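Local atomic coordinates of adenylation domain (Streptomyces sp., PDB entry 5N9X), a protein that belongs to the ANL superfamily of AMP-binding enzymes, as a single-chain adenylation domain that holds adenosine-5'-triphosphate and threonine. Residues R34-I39 with G225-V230; L49-A53 with N80-L86; V371-Y375 with P399-H403; G17-V21 with R155-Q159. One frame throughout, in Å; residues are numbered along the deposited sequence.

Contact 1: R34-I39 with G225-V230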
loop_
_atom_site.group_PDB
_atom_site.type_symbol
_atom_site.label_atom_id
_atom_site.label_comp_id
_atom_site.label_asym_id
_atom_site.label_seq_id
_atom_site.Cartn_x
_atom_site.Cartn_y
_atom_site.Cartn_z
ATOM N N ARG A 34 28.007 -5.320 -3.432
ATOM C CA ARG A 34 26.939 -5.515 -2.446
ATOM C C ARG A 34 25.786 -6.369 -2.971
ATOM O O ARG A 34 25.553 -6.441 -4.187
ATOM C CB ARG A 34 26.395 -4.155 -1.957
ATOM C CG ARG A 34 27.405 -3.316 -1.201
ATOM C CD ARG A 34 26.755 -2.130 -0.522
ATOM N NE ARG A 34 25.999 -2.507 0.669
ATOM C CZ ARG A 34 26.546 -2.942 1.801
ATOM N NH1 ARG A 34 27.869 -3.065 1.907
ATOM N NH2 ARG A 34 25.773 -3.251 2.831
ATOM N N THR A 35 25.055 -6.993 -2.046
ATOM C CA THR A 35 23.928 -7.859 -2.402
ATOM C C THR A 35 22.676 -7.022 -2.644
ATOM O O THR A 35 22.200 -6.328 -1.738
ATOM C CB THR A 35 23.630 -8.902 -1.284
ATOM O OG1 THR A 35 24.811 -9.664 -0.981
ATOM C CG2 THR A 35 22.530 -9.864 -1.711
ATOM N N ALA A 36 22.132 -7.080 -3.854
ATOM C CA ALA A 36 20.903 -6.367 -4.140
ATOM C C ALA A 36 19.681 -7.214 -3.736
ATOM O O ALA A 36 18.741 -6.712 -3.107
ATOM C CB ALA A 36 20.842 -5.991 -5.614
ATOM N N LEU A 37 19.697 -8.494 -4.108
ATOM C CA LEU A 37 18.576 -9.377 -3.820
ATOM C C LEU A 37 19.029 -10.568 -3.009
ATOM O O LEU A 37 20.086 -11.150 -3.282
ATOM C CB LEU A 37 17.897 -9.860 -5.110
ATOM C CG LEU A 37 17.442 -8.827 -6.149
ATOM C CD1 LEU A 37 16.823 -9.534 -7.332
ATOM C CD2 LEU A 37 16.465 -7.803 -5.567
ATOM N N HIS A 38 18.214 -10.920 -2.016
ATOM C CA HIS A 38 18.438 -12.091 -1.175
ATOM C C HIS A 38 17.173 -12.945 -1.154
ATOM O O HIS A 38 16.181 -12.574 -0.528
ATOM C CB HIS A 38 18.814 -11.666 0.245
ATOM C CG HIS A 38 19.453 -12.750 1.060
ATOM N ND1 HIS A 38 19.985 -12.512 2.311
ATOM C CD2 HIS A 38 19.668 -14.057 0.799
ATOM C CE1 HIS A 38 20.484 -13.637 2.792
ATOM N NE2 HIS A 38 20.307 -14.589 1.899
ATOM N N ILE A 39 17.211 -14.079 -1.842
ATOM C CA ILE A 39 16.045 -14.950 -1.939
ATOM C C ILE A 39 16.410 -16.321 -1.374
ATOM O O ILE A 39 17.087 -17.130 -2.023
ATOM C CB ILE A 39 15.534 -15.062 -3.399
ATOM C CG1 ILE A 39 15.390 -13.668 -4.020
ATOM C CG2 ILE A 39 14.224 -15.848 -3.474
ATOM C CD1 ILE A 39 16.584 -13.232 -4.837
ATOM N N GLY A 225 21.874 0.958 -2.063
ATOM C CA GLY A 225 22.877 -0.092 -1.976
ATOM C C GLY A 225 22.521 -1.159 -0.956
ATOM O O GLY A 225 23.254 -2.144 -0.783
ATOM N N ALA A 226 21.393 -0.954 -0.278
ATOM C CA ALA A 226 20.935 -1.879 0.745
ATOM C C ALA A 226 20.485 -3.194 0.117
ATOM O O ALA A 226 20.387 -3.328 -1.102
ATOM C CB ALA A 226 19.792 -1.265 1.562
ATOM N N GLU A 227 20.189 -4.157 0.965
ATOM C CA GLU A 227 19.743 -5.464 0.522
ATOM C C GLU A 227 18.217 -5.582 0.520
ATOM O O GLU A 227 17.557 -5.110 1.454
ATOM C CB GLU A 227 20.347 -6.528 1.435
ATOM C CG GLU A 227 20.230 -7.929 0.949
ATOM C CD GLU A 227 20.838 -8.894 1.940
ATOM O OE1 GLU A 227 21.941 -8.610 2.454
ATOM O OE2 GLU A 227 20.181 -9.897 2.256
ATOM N N LEU A 228 17.666 -6.210 -0.520
ATOM C CA LEU A 228 16.233 -6.496 -0.586
ATOM C C LEU A 228 15.973 -7.993 -0.342
ATOM O O LEU A 228 16.276 -8.848 -1.182
ATOM C CB LEU A 228 15.648 -6.061 -1.941
ATOM C CG LEU A 228 14.135 -6.269 -2.136
ATOM C CD1 LEU A 228 13.319 -5.456 -1.137
ATOM C CD2 LEU A 228 13.676 -5.928 -3.560
ATOM N N VAL A 229 15.413 -8.309 0.813
ATOM C CA VAL A 229 15.084 -9.686 1.140
ATOM C C VAL A 229 13.699 -10.072 0.583
ATOM O O VAL A 229 12.684 -9.530 1.010
ATOM C CB VAL A 229 15.135 -9.890 2.651
ATOM C CG1 VAL A 229 14.863 -11.336 3.006
ATOM C CG2 VAL A 229 16.493 -9.445 3.174
ATOM N N VAL A 230 13.656 -10.992 -0.376
ATOM C CA VAL A 230 12.384 -11.321 -1.026
ATOM C C VAL A 230 11.660 -12.387 -0.231
ATOM O O VAL A 230 12.223 -13.447 0.009
ATOM C CB VAL A 230 12.575 -11.819 -2.474
ATOM C CG1 VAL A 230 11.238 -12.302 -3.069
ATOM C CG2 VAL A 230 13.183 -10.730 -3.333
HETATM O O HOH W 1 23.195 -4.704 0.354
#
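A short histidine-carboxylate hydrogen bond, H38 ND1 to E227 OE2 at 2.6 Å, straps two parallel strands together on one face of their sheet. Both side chains leave their strands with CG anti to the backbone N (chi1 -163° for H38, -167° for E227), and the glutamate then stays extended beyond CG to meet the imidazole edge. OE2 is approached on its syn side, with the ring and carboxylate planes 54° apart. The backbones are joined by three N-H...O=C bonds: L228 N to A36 O (2.8 Å), H38 N to L228 O (3.0 Å) and V230 N to H38 O (3.0 Å). L37 and L228 lie side by side on the other face, CD2 to CD2, and I39 CG1 rests on the flank of V230. At the start of the pairing, R34 bends at chi3 and brings NE to G225 O (3.1 Å); the oxygen lies in the guanidinium plane, but the nitrogen stands above the carbonyl plane. The same arginine uses NH2 to bond A199 O. Water 1 sits between T35 O and G225 O, 2.8 Å from each. On the outer side of strand 35-39, A36 and L37 both face I44, a classic beta bulge in the antiparallel pairing with strand 42-45. With R202 making a weak, long ion pair to E227 OE1, the buried carboxylate probably keeps its negative charge and would polarise the H38 ring.

Contact 2: L49-A53 with N80-L86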
loop_
_atom_site.group_PDB
_atom_site.type_symbol
_atom_site.label_atom_id
_atom_site.label_comp_id
_atom_site.label_asym_id
_atom_site.label_seq_id
_atom_site.Cartn_x
_atom_site.Cartn_y
_atom_site.Cartn_z
ATOM N N LEU A 49 22.784 -7.914 -11.121
ATOM C CA LEU A 49 21.430 -7.421 -11.375
ATOM C C LEU A 49 21.445 -6.320 -12.456
ATOM O O LEU A 49 20.632 -6.340 -13.387
ATOM C CB LEU A 49 20.788 -6.910 -10.075
ATOM C CG LEU A 49 19.315 -6.457 -10.133
ATOM C CD1 LEU A 49 18.421 -7.421 -10.959
ATOM C CD2 LEU A 49 18.717 -6.211 -8.750
ATOM N N HIS A 50 22.388 -5.385 -12.345
ATOM C CA HIS A 50 22.520 -4.329 -13.335
ATOM C C HIS A 50 22.786 -4.880 -14.734
ATOM O O HIS A 50 22.170 -4.443 -15.709
ATOM C CB HIS A 50 23.622 -3.351 -12.954
ATOM C CG HIS A 50 23.671 -2.151 -13.843
ATOM N ND1 HIS A 50 24.613 -1.996 -14.840
ATOM C CD2 HIS A 50 22.871 -1.058 -13.906
ATOM C CE1 HIS A 50 24.401 -0.850 -15.464
ATOM N NE2 HIS A 50 23.351 -0.262 -14.918
ATOM N N SER A 51 23.700 -5.844 -14.828
ATOM C CA SER A 51 23.961 -6.516 -16.094
ATOM C C SER A 51 22.730 -7.168 -16.716
ATOM O O SER A 51 22.457 -7.004 -17.903
ATOM C CB SER A 51 25.037 -7.584 -15.914
ATOM O OG SER A 51 26.295 -7.040 -16.212
ATOM N N TRP A 52 22.029 -7.938 -15.896
ATOM C CA TRP A 52 20.855 -8.694 -16.291
ATOM C C TRP A 52 19.807 -7.712 -16.845
ATOM O O TRP A 52 19.260 -7.891 -17.949
ATOM C CB TRP A 52 20.369 -9.474 -15.060
ATOM C CG TRP A 52 19.230 -10.426 -15.228
ATOM C CD1 TRP A 52 18.558 -10.726 -16.383
ATOM C CD2 TRP A 52 18.662 -11.258 -14.204
ATOM N NE1 TRP A 52 17.587 -11.668 -16.126
ATOM C CE2 TRP A 52 17.634 -12.010 -14.797
ATOM C CE3 TRP A 52 18.918 -11.425 -12.837
ATOM C CZ2 TRP A 52 16.864 -12.935 -14.069
ATOM C CZ3 TRP A 52 18.141 -12.329 -12.110
ATOM C CH2 TRP A 52 17.134 -13.071 -12.726
ATOM N N ALA A 53 19.593 -6.631 -16.094
ATOM C CA ALA A 53 18.593 -5.630 -16.431
ATOM C C ALA A 53 18.886 -4.883 -17.732
ATOM O O ALA A 53 17.990 -4.689 -18.545
ATOM C CB ALA A 53 18.452 -4.635 -15.265
ATOM N N ASN A 80 13.709 -13.038 -10.936
ATOM C CA ASN A 80 13.238 -12.754 -12.289
ATOM C C ASN A 80 12.249 -11.604 -12.342
ATOM O O ASN A 80 12.304 -10.781 -13.238
ATOM C CB ASN A 80 12.584 -13.995 -12.931
ATOM C CG ASN A 80 13.503 -15.217 -12.962
ATOM O OD1 ASN A 80 14.719 -15.113 -13.191
ATOM N ND2 ASN A 80 12.910 -16.385 -12.761
ATOM N N ALA A 81 11.329 -11.555 -11.392
ATOM C CA ALA A 81 10.327 -10.499 -11.373
ATOM C C ALA A 81 10.974 -9.122 -11.207
ATOM O O ALA A 81 10.578 -8.156 -11.868
ATOM C CB ALA A 81 9.311 -10.749 -10.265
ATOM N N ILE A 82 11.974 -9.044 -10.332
ATOM C CA ILE A 82 12.656 -7.800 -10.049
ATOM C C ILE A 82 13.502 -7.359 -11.244
ATOM O O ILE A 82 13.493 -6.166 -11.635
ATOM C CB ILE A 82 13.578 -7.923 -8.791
ATOM C CG1 ILE A 82 12.754 -8.212 -7.533
ATOM C CG2 ILE A 82 14.408 -6.676 -8.634
ATOM C CD1 ILE A 82 11.749 -7.095 -7.164
ATOM N N ALA A 83 14.255 -8.303 -11.803
ATOM C CA ALA A 83 15.120 -7.994 -12.927
ATOM C C ALA A 83 14.273 -7.586 -14.145
ATOM O O ALA A 83 14.612 -6.639 -14.864
ATOM C CB ALA A 83 16.036 -9.197 -13.256
ATOM N N ALA A 84 13.162 -8.284 -14.354
ATOM C CA ALA A 84 12.229 -7.890 -15.391
ATOM C C ALA A 84 11.730 -6.469 -15.162
ATOM O O ALA A 84 11.596 -5.678 -16.107
ATOM C CB ALA A 84 11.055 -8.864 -15.457
ATOM N N MET A 85 11.454 -6.115 -13.917
ATOM C CA MET A 85 10.853 -4.812 -13.715
ATOM C C MET A 85 11.913 -3.724 -13.974
ATOM O O MET A 85 11.612 -2.675 -14.536
ATOM C CB MET A 85 10.215 -4.725 -12.324
ATOM C CG MET A 85 9.844 -3.329 -11.909
ATOM S SD MET A 85 11.158 -2.638 -10.884
ATOM C CE MET A 85 10.450 -2.986 -9.267
ATOM N N LEU A 86 13.160 -3.993 -13.612
ATOM C CA LEU A 86 14.232 -3.050 -13.919
ATOM C C LEU A 86 14.430 -2.946 -15.419
ATOM O O LEU A 86 14.577 -1.858 -15.953
ATOM C CB LEU A 86 15.532 -3.462 -13.252
ATOM C CG LEU A 86 15.522 -3.409 -11.736
ATOM C CD1 LEU A 86 16.709 -4.172 -11.153
ATOM C CD2 LEU A 86 15.543 -1.974 -11.290
#
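L49, W52 and A53 meet A83 and L86 where two helices of a helix-strand-helix unit (46-62, 70-74, 79-90) pack across one another, their short segments crossing at -60° with axes 8.9 Å apart. The tight part centres on A83. Its CA comes to 5.5 Å from A53 CA, a closeness consistent with two alanines at the crossing. A83 CB stands over the six-membered ring of W52, 3.5 Å from the centroid and nearly on the ring normal, a CH-pi contact. L49 crosses L86 at about a right angle, putting its branch point CG against L86 CD1 (3.6 Å), while its CD1 reaches A83 CB. A53 CB meets L86 CB at 3.7 Å. F24 of helix 20-30 touches both L49 and L86, and L37 of strand 35-39 lies against L49 and I82. Packing thins toward the solvent side, where the partly exposed N80 supplies a polar edge. N80 ND2 bonds E136, and W52 NE1 bonds V139 O, which probably helps to fix the indole's rotation. In the indole plane, N80 OD1 faces the ring's edge, 3.2 Å from both CZ2 and CH2 of W52.

Contact 3: V371-Y375 with P399-H403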
loop_
_atom_site.group_PDB
_atom_site.type_symbol
_atom_site.label_atom_id
_atom_site.label_comp_id
_atom_site.label_asym_id
_atom_site.label_seq_id
_atom_site.Cartn_x
_atom_site.Cartn_y
_atom_site.Cartn_z
ATOM N N VAL A 371 2.376 14.116 -6.297
ATOM C CA VAL A 371 1.020 13.911 -6.783
ATOM C C VAL A 371 1.002 13.452 -8.266
ATOM O O VAL A 371 1.517 14.134 -9.156
ATOM C CB VAL A 371 0.152 15.190 -6.619
ATOM C CG1 VAL A 371 -1.270 14.923 -7.095
ATOM C CG2 VAL A 371 0.152 15.676 -5.151
ATOM N N SER A 372 0.401 12.288 -8.501
ATOM C CA SER A 372 0.181 11.753 -9.857
ATOM C C SER A 372 -0.543 12.676 -10.832
ATOM O O SER A 372 -1.175 13.640 -10.437
ATOM C CB SER A 372 -0.603 10.445 -9.770
ATOM O OG SER A 372 -1.988 10.683 -9.626
ATOM N N GLU A 373 -0.470 12.355 -12.114
ATOM C CA GLU A 373 -1.086 13.193 -13.130
ATOM C C GLU A 373 -2.533 12.817 -13.418
ATOM O O GLU A 373 -3.049 13.154 -14.476
ATOM C CB GLU A 373 -0.282 13.130 -14.435
ATOM C CG GLU A 373 1.143 13.646 -14.337
ATOM C CD GLU A 373 1.258 15.140 -14.042
ATOM O OE1 GLU A 373 0.233 15.794 -13.721
ATOM O OE2 GLU A 373 2.400 15.658 -14.107
ATOM N N GLY A 374 -3.180 12.116 -12.494
ATOM C CA GLY A 374 -4.567 11.733 -12.667
ATOM C C GLY A 374 -4.738 10.280 -13.076
ATOM O O GLY A 374 -3.765 9.607 -13.405
ATOM N N TYR A 375 -5.979 9.798 -13.065
ATOM C CA TYR A 375 -6.254 8.413 -13.404
ATOM C C TYR A 375 -6.039 8.147 -14.877
ATOM O O TYR A 375 -6.062 9.070 -15.701
ATOM C CB TYR A 375 -7.684 8.028 -13.002
ATOM C CG TYR A 375 -7.904 8.190 -11.523
ATOM C CD1 TYR A 375 -7.305 7.331 -10.624
ATOM C CD2 TYR A 375 -8.684 9.225 -11.025
ATOM C CE1 TYR A 375 -7.482 7.484 -9.276
ATOM C CE2 TYR A 375 -8.870 9.384 -9.677
ATOM C CZ TYR A 375 -8.267 8.510 -8.810
ATOM O OH TYR A 375 -8.459 8.659 -7.479
ATOM N N PRO A 399 -1.864 25.817 -6.616
ATOM C CA PRO A 399 -1.390 24.434 -6.660
ATOM C C PRO A 399 -2.430 23.504 -7.275
ATOM O O PRO A 399 -3.615 23.847 -7.335
ATOM C CB PRO A 399 -1.156 24.088 -5.182
ATOM C CG PRO A 399 -1.355 25.345 -4.424
ATOM C CD PRO A 399 -2.239 26.218 -5.252
ATOM N N ARG A 400 -1.970 22.348 -7.738
ATOM C CA ARG A 400 -2.843 21.284 -8.214
ATOM C C ARG A 400 -3.091 20.335 -7.031
ATOM O O ARG A 400 -2.150 19.705 -6.538
ATOM C CB ARG A 400 -2.196 20.557 -9.399
ATOM C CG ARG A 400 -3.085 19.573 -10.120
ATOM C CD ARG A 400 -2.481 19.124 -11.442
ATOM N NE ARG A 400 -3.036 17.833 -11.840
ATOM C CZ ARG A 400 -2.507 16.653 -11.527
ATOM N NH1 ARG A 400 -1.387 16.572 -10.827
ATOM N NH2 ARG A 400 -3.103 15.547 -11.930
ATOM N N TYR A 401 -4.332 20.254 -6.557
ATOM C CA TYR A 401 -4.632 19.522 -5.330
ATOM C C TYR A 401 -5.270 18.167 -5.643
ATOM O O TYR A 401 -6.165 18.099 -6.472
ATOM C CB TYR A 401 -5.585 20.335 -4.432
ATOM C CG TYR A 401 -4.937 21.461 -3.659
ATOM C CD1 TYR A 401 -4.148 21.204 -2.529
ATOM C CD2 TYR A 401 -5.134 22.790 -4.037
ATOM C CE1 TYR A 401 -3.543 22.248 -1.819
ATOM C CE2 TYR A 401 -4.543 23.838 -3.339
ATOM C CZ TYR A 401 -3.754 23.566 -2.233
ATOM O OH TYR A 401 -3.177 24.612 -1.549
ATOM N N TYR A 402 -4.828 17.100 -4.978
ATOM C CA TYR A 402 -5.567 15.838 -5.019
ATOM C C TYR A 402 -6.458 15.721 -3.790
ATOM O O TYR A 402 -6.012 15.884 -2.638
ATOM C CB TYR A 402 -4.648 14.603 -5.100
ATOM C CG TYR A 402 -5.428 13.307 -4.924
ATOM C CD1 TYR A 402 -6.235 12.827 -5.945
ATOM C CD2 TYR A 402 -5.380 12.589 -3.737
ATOM C CE1 TYR A 402 -6.966 11.668 -5.804
ATOM C CE2 TYR A 402 -6.102 11.413 -3.580
ATOM C CZ TYR A 402 -6.894 10.959 -4.627
ATOM O OH TYR A 402 -7.615 9.797 -4.519
ATOM N N HIS A 403 -7.720 15.424 -4.038
ATOM C CA HIS A 403 -8.676 15.305 -2.960
ATOM C C HIS A 403 -8.655 13.864 -2.473
ATOM O O HIS A 403 -9.043 12.955 -3.195
ATOM C CB HIS A 403 -10.074 15.735 -3.424
ATOM C CG HIS A 403 -10.112 17.091 -4.076
ATOM N ND1 HIS A 403 -11.263 17.621 -4.619
ATOM C CD2 HIS A 403 -9.149 18.021 -4.264
ATOM C CE1 HIS A 403 -11.005 18.820 -5.116
ATOM N NE2 HIS A 403 -9.732 19.086 -4.919
#
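The irregular backbone of V371-Y375 passes the segment P399-H403 at a distance that side chains must span, V371 CA and Y402 CA being the nearest pair at 7.1 Å; G374 carries it onward with a positive phi of 102°. R400 makes the main bridge. Its chain is extended from CG to NE, and the guanidinium meets S372 O end-on, with NH1 at 3.0 Å and NH2 at 3.1 Å. That oxygen lies in the guanidinium plane; NH2 comes in on a lone pair, whereas NH1 is tilted from the carbonyl plane. E373 adds charge from above: bent at chi2, it places OE1 over one guanidinium face, 3.4 Å from R400 NH1, a salt bridge of charges alone, since no N-H points at OE1. Its OE2 pairs with R180. Farther in, V371 CG1 packs on Y402 CB (3.9 Å), and Y375 OH approaches the edge of the Y402 ring, the two side chains crossing at about a right angle; that hydroxyl bonds E315 and R385. The Y402 side chain lies about 5 Å from the bound ATP and from a magnesium ion. By sequence, S372-Y375 probably belongs to the sixth adenylation-domain core motif, and Y402-H403 probably open the seventh. The loop 371-375 leads from strand 362-367 to helix 379-385, while strand 400-410 pairs with strands 362-367 and 386-388, F386 touching V371, S372 and R400.

Contact 4: G17-V21 with R155-Q159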
loop_
_atom_site.group_PDB
_atom_site.type_symbol
_atom_site.label_atom_id
_atom_site.label_comp_id
_atom_site.label_asym_id
_atom_site.label_seq_id
_atom_site.Cartn_x
_atom_site.Cartn_y
_atom_site.Cartn_z
ATOM N N GLY A 17 19.216 11.105 -8.576
ATOM C CA GLY A 17 18.924 11.649 -9.893
ATOM C C GLY A 17 17.450 11.806 -10.233
ATOM O O GLY A 17 16.575 11.711 -9.380
ATOM N N ALA A 18 17.179 12.031 -11.509
ATOM C CA ALA A 18 15.837 12.327 -11.974
ATOM C C ALA A 18 14.915 11.101 -11.988
ATOM O O ALA A 18 13.714 11.220 -11.745
ATOM C CB ALA A 18 15.914 12.950 -13.365
ATOM N N THR A 19 15.468 9.927 -12.272
ATOM C CA THR A 19 14.629 8.751 -12.474
ATOM C C THR A 19 15.016 7.572 -11.561
ATOM O O THR A 19 16.037 7.612 -10.870
ATOM C CB THR A 19 14.693 8.305 -13.954
ATOM O OG1 THR A 19 15.955 7.681 -14.202
ATOM C CG2 THR A 19 14.560 9.506 -14.869
ATOM N N LEU A 20 14.191 6.528 -11.568
ATOM C CA LEU A 20 14.482 5.306 -10.825
ATOM C C LEU A 20 15.666 4.543 -11.469
ATOM O O LEU A 20 16.501 3.949 -10.790
ATOM C CB LEU A 20 13.220 4.426 -10.749
ATOM C CG LEU A 20 12.042 5.028 -9.956
ATOM C CD1 LEU A 20 10.752 4.207 -10.102
ATOM C CD2 LEU A 20 12.387 5.218 -8.474
ATOM N N VAL A 21 15.735 4.598 -12.784
ATOM C CA VAL A 21 16.847 4.033 -13.533
ATOM C C VAL A 21 18.171 4.662 -13.043
ATOM O O VAL A 21 19.124 3.956 -12.756
ATOM C CB VAL A 21 16.630 4.261 -15.058
ATOM C CG1 VAL A 21 17.908 4.057 -15.848
ATOM C CG2 VAL A 21 15.483 3.387 -15.585
ATOM N N ARG A 155 16.997 6.286 -22.484
ATOM C CA ARG A 155 16.646 6.262 -21.061
ATOM C C ARG A 155 15.392 7.097 -20.768
ATOM O O ARG A 155 15.121 8.078 -21.458
ATOM C CB ARG A 155 17.829 6.756 -20.206
ATOM C CG ARG A 155 18.904 5.712 -19.959
ATOM C CD ARG A 155 20.204 6.288 -19.360
ATOM N NE ARG A 155 21.333 5.416 -19.692
ATOM C CZ ARG A 155 21.611 4.292 -19.039
ATOM N NH1 ARG A 155 20.855 3.928 -18.012
ATOM N NH2 ARG A 155 22.630 3.526 -19.405
ATOM N N PRO A 156 14.625 6.712 -19.733
ATOM C CA PRO A 156 13.400 7.468 -19.434
ATOM C C PRO A 156 13.696 8.787 -18.729
ATOM O O PRO A 156 14.791 8.915 -18.177
ATOM C CB PRO A 156 12.610 6.514 -18.529
ATOM C CG PRO A 156 13.643 5.622 -17.919
ATOM C CD PRO A 156 14.756 5.496 -18.909
ATOM N N GLY A 157 12.764 9.741 -18.770
ATOM C CA GLY A 157 12.915 10.985 -18.034
ATOM C C GLY A 157 12.054 11.028 -16.775
ATOM O O GLY A 157 11.273 10.113 -16.522
ATOM N N PRO A 158 12.213 12.079 -15.960
ATOM C CA PRO A 158 11.378 12.231 -14.759
ATOM C C PRO A 158 9.885 12.232 -15.076
ATOM O O PRO A 158 9.076 11.765 -14.264
ATOM C CB PRO A 158 11.810 13.591 -14.182
ATOM C CG PRO A 158 12.774 14.196 -15.176
ATOM C CD PRO A 158 13.313 13.058 -15.994
ATOM N N GLN A 159 9.517 12.744 -16.247
ATOM C CA GLN A 159 8.105 12.816 -16.590
ATOM C C GLN A 159 7.577 11.587 -17.298
ATOM O O GLN A 159 6.408 11.547 -17.622
ATOM C CB GLN A 159 7.830 14.074 -17.411
ATOM C CG GLN A 159 8.372 15.343 -16.752
ATOM C CD GLN A 159 7.465 15.870 -15.638
ATOM O OE1 GLN A 159 6.761 15.105 -14.965
ATOM N NE2 GLN A 159 7.473 17.188 -15.446
HETATM O O HOH W 2 16.734 8.010 -16.615
#
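Apolar contacts carry most of this junction: A18 CB rests on P158 CD, and V21 CG2 on P156 CG, each at 3.7 Å, placing two proline rings against the start of helix 20-30. T19 sits between them. Its methyl CG2 presses on the backbone from P156 to P158, 3.4 Å from P156 O and 3.5 Å from G157 C. At the margin, V21 CG1 meets the edge of the R155 guanidinium near NH1, in the plane of the group. Polar linkage runs through water 2, which donates to P156 O (2.7 Å) and is hydrogen-bonded to T19 OG1 (2.6 Å). The threonine hydroxyl has a second task: as the N-cap of helix 20-30 it accepts from D22 N. A chi1 of 74° serves both ends of this residue, setting OG1 between the backbone N and the carbonyl carbon while CG2 swings onto the proline segment. The segment R155-Q159 belongs to the loop that precedes strand 161-167, with G157 N bonded to D160. Helix 181-191 flanks both partners: H181 touches T19 and P156 and bonds L20 N, T185 holds A18 O, and P158 is joined to G182 through the backbone.

Contacts 1 and 2 share a core, and contact 4 lies beside it without touching it, while contact 3 follows later in the chain. Contact 4 opens first with helix 20-30, strand 35-39 opens contact 1, and contact 2 is completed by residue 86; contact 4 then closes before contact 1, so these two cross. Contacts 1 and 2 have centres 13 Å apart and touch, A36 CB to L49 CD2 at 3.8 Å and L37 CD2 to I82 CG2 at 3.9 Å, joining sheet and helices. Between nearest atoms, contact 4 approaches contact 2 to about 5 Å and, to about 4 Å, contact 3, whose Y402 is near the bound ATP.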